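Local coordinates for protein scribble homolog (Homo sapiens, PDB 6EEY) that binds C-terminal PDZ ligands, among them those of the alpha1D-adrenergic receptor, probably through PDZ domains such as this one, and probably takes part in cell polarity, at residues Leu7-Ala12 with Thr48-Arg53; Leu64-Gln69 with Asp88-Leu93. The protein carries 1 engineered substitution. All coordinates share one frame; numbering follows the deposited sequence.

Contact 1: Leu7-Ala12 with Thr48-Arg53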
# COMPACT_ATOMS: atom_id res chain seq x y z
N LEU A 7 -9.66 5.21 0.42
CA LEU A 7 -9.38 6.40 -0.37
C LEU A 7 -9.32 6.01 -1.83
O LEU A 7 -8.69 5.01 -2.19
CB LEU A 7 -8.04 7.00 -0.02
CG LEU A 7 -7.83 7.45 1.42
CD1 LEU A 7 -6.62 8.36 1.54
CD2 LEU A 7 -9.06 8.09 2.04
N CYS A 8 -9.96 6.81 -2.67
CA CYS A 8 -9.91 6.66 -4.11
C CYS A 8 -9.05 7.78 -4.65
O CYS A 8 -9.37 8.95 -4.44
CB CYS A 8 -11.30 6.70 -4.72
SG CYS A 8 -11.33 6.50 -6.50
N ILE A 9 -7.94 7.43 -5.28
CA ILE A 9 -6.92 8.38 -5.67
C ILE A 9 -6.83 8.42 -7.18
O ILE A 9 -6.69 7.39 -7.83
CB ILE A 9 -5.57 8.03 -5.02
CG1 ILE A 9 -5.73 8.16 -3.50
CG2 ILE A 9 -4.47 8.92 -5.53
CD1 ILE A 9 -4.60 7.55 -2.72
N GLN A 10 -6.93 9.61 -7.75
CA GLN A 10 -6.81 9.75 -9.19
C GLN A 10 -5.38 9.52 -9.63
O GLN A 10 -4.43 9.86 -8.92
CB GLN A 10 -7.28 11.13 -9.61
CG GLN A 10 -8.76 11.37 -9.32
CD GLN A 10 -9.33 12.58 -10.05
OE1 GLN A 10 -8.77 13.06 -11.03
NE2 GLN A 10 -10.47 13.07 -9.57
N LYS A 11 -5.22 8.97 -10.83
CA LYS A 11 -3.89 8.80 -11.38
C LYS A 11 -4.01 8.75 -12.90
O LYS A 11 -5.10 8.55 -13.44
CB LYS A 11 -3.22 7.53 -10.86
CG LYS A 11 -3.88 6.23 -11.27
CD LYS A 11 -3.19 5.06 -10.59
CE LYS A 11 -3.62 3.72 -11.12
NZ LYS A 11 -3.23 3.57 -12.55
N ALA A 12 -2.89 8.92 -13.58
CA ALA A 12 -2.90 8.70 -15.02
C ALA A 12 -3.07 7.20 -15.26
O ALA A 12 -2.67 6.38 -14.44
CB ALA A 12 -1.62 9.23 -15.65
N THR A 48 5.77 13.84 -6.68
CA THR A 48 5.16 14.03 -7.98
C THR A 48 4.31 12.86 -8.43
O THR A 48 3.69 12.93 -9.51
CB THR A 48 6.19 14.34 -9.08
OG1 THR A 48 7.04 13.22 -9.29
CG2 THR A 48 7.01 15.57 -8.77
N GLY A 49 4.26 11.78 -7.67
CA GLY A 49 3.39 10.67 -7.98
C GLY A 49 1.95 10.92 -7.55
O GLY A 49 1.61 11.93 -6.94
N ALA A 50 1.09 9.96 -7.86
CA ALA A 50 -0.34 10.19 -7.69
C ALA A 50 -0.71 10.40 -6.23
O ALA A 50 -1.52 11.27 -5.91
CB ALA A 50 -1.12 9.03 -8.31
N ALA A 51 -0.14 9.60 -5.33
CA ALA A 51 -0.44 9.77 -3.92
C ALA A 51 0.03 11.12 -3.41
O ALA A 51 -0.65 11.76 -2.61
CB ALA A 51 0.21 8.64 -3.12
N GLY A 52 1.20 11.55 -3.87
CA GLY A 52 1.71 12.85 -3.47
C GLY A 52 0.82 13.98 -3.96
O GLY A 52 0.52 14.91 -3.21
N ARG A 53 0.38 13.90 -5.21
CA ARG A 53 -0.47 14.94 -5.78
C ARG A 53 -1.80 15.02 -5.05
O ARG A 53 -2.34 16.12 -4.84
CB ARG A 53 -0.72 14.67 -7.26
CG ARG A 53 0.53 14.68 -8.10
CD ARG A 53 0.21 14.70 -9.56
NE ARG A 53 -0.63 13.60 -10.02
CZ ARG A 53 -0.19 12.46 -10.52
NH1 ARG A 53 -1.07 11.57 -10.93
NH2 ARG A 53 1.10 12.19 -10.60
O HOH W 1 -3.63 12.01 -7.56

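Contact 2: Leu64-Gln69 with Asp88-Leu93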
# COMPACT_ATOMS: atom_id res chain seq x y z
N LEU A 64 -3.91 -2.02 4.01
CA LEU A 64 -4.57 -3.31 4.14
C LEU A 64 -5.02 -3.90 2.81
O LEU A 64 -5.00 -5.13 2.65
CB LEU A 64 -5.78 -3.21 5.05
CG LEU A 64 -5.48 -2.90 6.52
CD1 LEU A 64 -6.75 -2.60 7.28
CD2 LEU A 64 -4.76 -4.06 7.18
N GLU A 65 -5.45 -3.07 1.88
CA GLU A 65 -5.98 -3.54 0.61
C GLU A 65 -5.62 -2.52 -0.45
O GLU A 65 -5.52 -1.32 -0.18
CB GLU A 65 -7.50 -3.67 0.59
CG GLU A 65 -8.04 -4.64 1.60
CD GLU A 65 -9.53 -4.87 1.51
OE1 GLU A 65 -10.01 -5.80 2.19
OE2 GLU A 65 -10.23 -4.16 0.77
N VAL A 66 -5.48 -3.01 -1.67
CA VAL A 66 -5.35 -2.18 -2.86
C VAL A 66 -6.39 -2.70 -3.83
O VAL A 66 -6.44 -3.91 -4.09
CB VAL A 66 -3.94 -2.29 -3.46
CG1 VAL A 66 -3.83 -1.50 -4.75
CG2 VAL A 66 -2.91 -1.79 -2.48
N ASN A 67 -7.20 -1.81 -4.37
CA ASN A 67 -8.26 -2.18 -5.30
C ASN A 67 -9.08 -3.36 -4.78
O ASN A 67 -9.37 -4.33 -5.50
CB ASN A 67 -7.73 -2.42 -6.71
CG ASN A 67 -7.34 -1.12 -7.40
OD1 ASN A 67 -7.70 -0.03 -6.95
ND2 ASN A 67 -6.63 -1.22 -8.50
N GLN A 68 -9.43 -3.26 -3.50
CA GLN A 68 -10.32 -4.18 -2.80
C GLN A 68 -9.70 -5.52 -2.49
O GLN A 68 -10.41 -6.42 -2.06
CB GLN A 68 -11.63 -4.44 -3.56
CG GLN A 68 -12.26 -3.20 -4.15
CD GLN A 68 -12.72 -2.24 -3.10
OE1 GLN A 68 -13.21 -2.64 -2.05
NE2 GLN A 68 -12.56 -0.95 -3.38
N GLN A 69 -8.40 -5.69 -2.71
CA GLN A 69 -7.73 -6.96 -2.53
C GLN A 69 -6.77 -6.89 -1.35
O GLN A 69 -5.96 -5.98 -1.25
CB GLN A 69 -7.00 -7.34 -3.81
CG GLN A 69 -7.98 -7.58 -4.93
CD GLN A 69 -7.38 -7.41 -6.30
OE1 GLN A 69 -6.61 -8.26 -6.76
NE2 GLN A 69 -7.71 -6.31 -6.97
N ASP A 88 -7.71 4.96 -14.16
CA ASP A 88 -7.55 6.37 -13.85
C ASP A 88 -7.81 6.68 -12.39
O ASP A 88 -7.74 7.85 -11.98
CB ASP A 88 -8.35 7.25 -14.82
CG ASP A 88 -9.81 6.96 -14.82
OD1 ASP A 88 -10.35 6.49 -13.81
OD2 ASP A 88 -10.44 7.22 -15.87
N THR A 89 -8.10 5.68 -11.58
CA THR A 89 -8.06 5.84 -10.14
C THR A 89 -7.50 4.55 -9.57
O THR A 89 -7.41 3.52 -10.25
CB THR A 89 -9.45 6.07 -9.53
OG1 THR A 89 -10.26 4.92 -9.78
CG2 THR A 89 -10.13 7.30 -10.11
N LEU A 90 -7.12 4.59 -8.30
CA LEU A 90 -6.70 3.41 -7.57
C LEU A 90 -7.21 3.59 -6.16
O LEU A 90 -7.15 4.70 -5.61
CB LEU A 90 -5.19 3.26 -7.65
CG LEU A 90 -4.64 2.00 -6.99
CD1 LEU A 90 -3.50 1.42 -7.80
CD2 LEU A 90 -4.20 2.30 -5.56
N THR A 91 -7.70 2.53 -5.55
CA THR A 91 -8.27 2.61 -4.22
C THR A 91 -7.36 1.91 -3.22
O THR A 91 -6.80 0.85 -3.51
CB THR A 91 -9.67 2.01 -4.21
OG1 THR A 91 -10.52 2.79 -5.08
CG2 THR A 91 -10.27 1.95 -2.82
N VAL A 92 -7.22 2.50 -2.05
CA VAL A 92 -6.47 1.88 -0.98
C VAL A 92 -7.32 1.86 0.27
O VAL A 92 -8.13 2.77 0.50
CB VAL A 92 -5.12 2.57 -0.69
CG1 VAL A 92 -4.18 2.41 -1.89
CG2 VAL A 92 -5.31 4.04 -0.34
N LEU A 93 -7.10 0.87 1.10
CA LEU A 93 -7.70 0.77 2.42
C LEU A 93 -6.58 0.91 3.42
O LEU A 93 -5.65 0.08 3.42
CB LEU A 93 -8.40 -0.57 2.60
CG LEU A 93 -9.26 -0.73 3.85
CD1 LEU A 93 -10.49 0.18 3.78
CD2 LEU A 93 -9.68 -2.17 4.05
O HOH W 2 -6.36 0.97 -10.40
O HOH W 3 -8.72 -1.12 -1.76

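Contact 1: Leu7-Ala12 with Thr48-Arg53
I9 sets CG1 anti to its carbonyl carbon (chi1 -63°), leaving CG2 anti to the backbone N, where it meets A50. On the other side R53, extended as far as CD, bends at chi3 (-56°) and turns NE toward A50. I9 CG2 lies 3.8 Å from A50 O at the start of the helix. The A50 methyl points at the strand end: its CB sits 3.5 Å from Q10 O and 3.6 Å from K11 CB, so this small side chain touches backbone and side chain of consecutive residues. No direct hydrogen bond crosses the contact. Instead a water donates to both carbonyls, standing 2.7 Å from Q10 O and 2.8 Å from A50 O, and so joins two acceptors that cannot bond to each other. R53 lays one face of its guanidinium over A50 CA, with A50 CA offset toward the rim. Its NH2 bonds to T48 O at 2.9 Å, with T48 O at the edge in the group's plane, which, with the E15 salt bridge on NH1, helps set how the guanidinium is turned. NH1 comes within 4.0 Å of K11 CA, and E15 OE1 also accepts from A12 N; one carboxylate thus ties the helix to the chain just past the strand. K11 sends its ammonium the other way, to the carbonyls of E15, S85 and G87. In the PDZ fold the contact seats short helix 50-54 against the end of strand 5-10, which pairs with strand 89-94 in the sheet, while L17 and L57 pack on I9.

Contact 2: Leu64-Gln69 with Asp88-Leu93
The carboxylate of E65 carries L93 CD2 over one face, nearly above CD and 3.7 Å from it; the two side chains run side by side and point the same way. The second flat group, the amide of N67, is held from its edge. Its OD1 accepts from T91 N at 2.9 Å in a straight bond (178° at the hydrogen) that arrives nearly along the C=O axis, while ND2 donates to a water that in turn donates to T89 O. The L90 side chain crosses that of N67 at about a right angle, L90 CG lying 3.7 Å from N67 OD1. With OD1 and ND2 both engaged, the rotation of the amide is probably set by them. An alanine at N67 would probably leave T91 N without its acceptor and break the water link to T89 O. The Q68 amide brings NE2 to 3.7 Å from T91 CG2, and the same NE2 bonds to E6. The backbones pair antiparallel: N67 N donates to T91 O at 2.8 Å, L93 N to E65 O, and L64 N to L93 O. L64 and E65 both face L93, a classic beta bulge. V66 and V92 form a non-hydrogen-bonded pair on the opposite sheet face from E65 and L93, and V66 CG1 also reaches L90 CD2 at 3.9 Å. Past V66 the chain reverses in a type I' turn to Q69, with Q69 NE2 bonded to N67 O. In the sheet of the PDZ fold strand 62-66 pairs with strand 89-94, and also with strands 40-45 and 69-70; helix 76-83 covers V66 through L82 and L83, and strand 5-10 continues the sheet beyond strand 89-94.

Overall arrangement
Both contacts meet at the sheet, where strands 5-10 and 89-94 are neighbours: I9 N and L7 N probably bond to L90 O and V92 O. Contact 2 lies nearer the middle, its centre about 8 Å from the centre of the chain against about 12 Å for contact 1, and buries more than twice the surface. Both are partly buried: I9, A50 and A51 are covered in contact 1 and V66, L90 and V92 in contact 2, while R53 and Q68 are exposed. Contact 2 joins two strands by direct backbone bonds and one side-chain amide. Contact 1 sets a helix beside a strand end, with a small methyl, a bridging water and a salt bridge from R53 to E15.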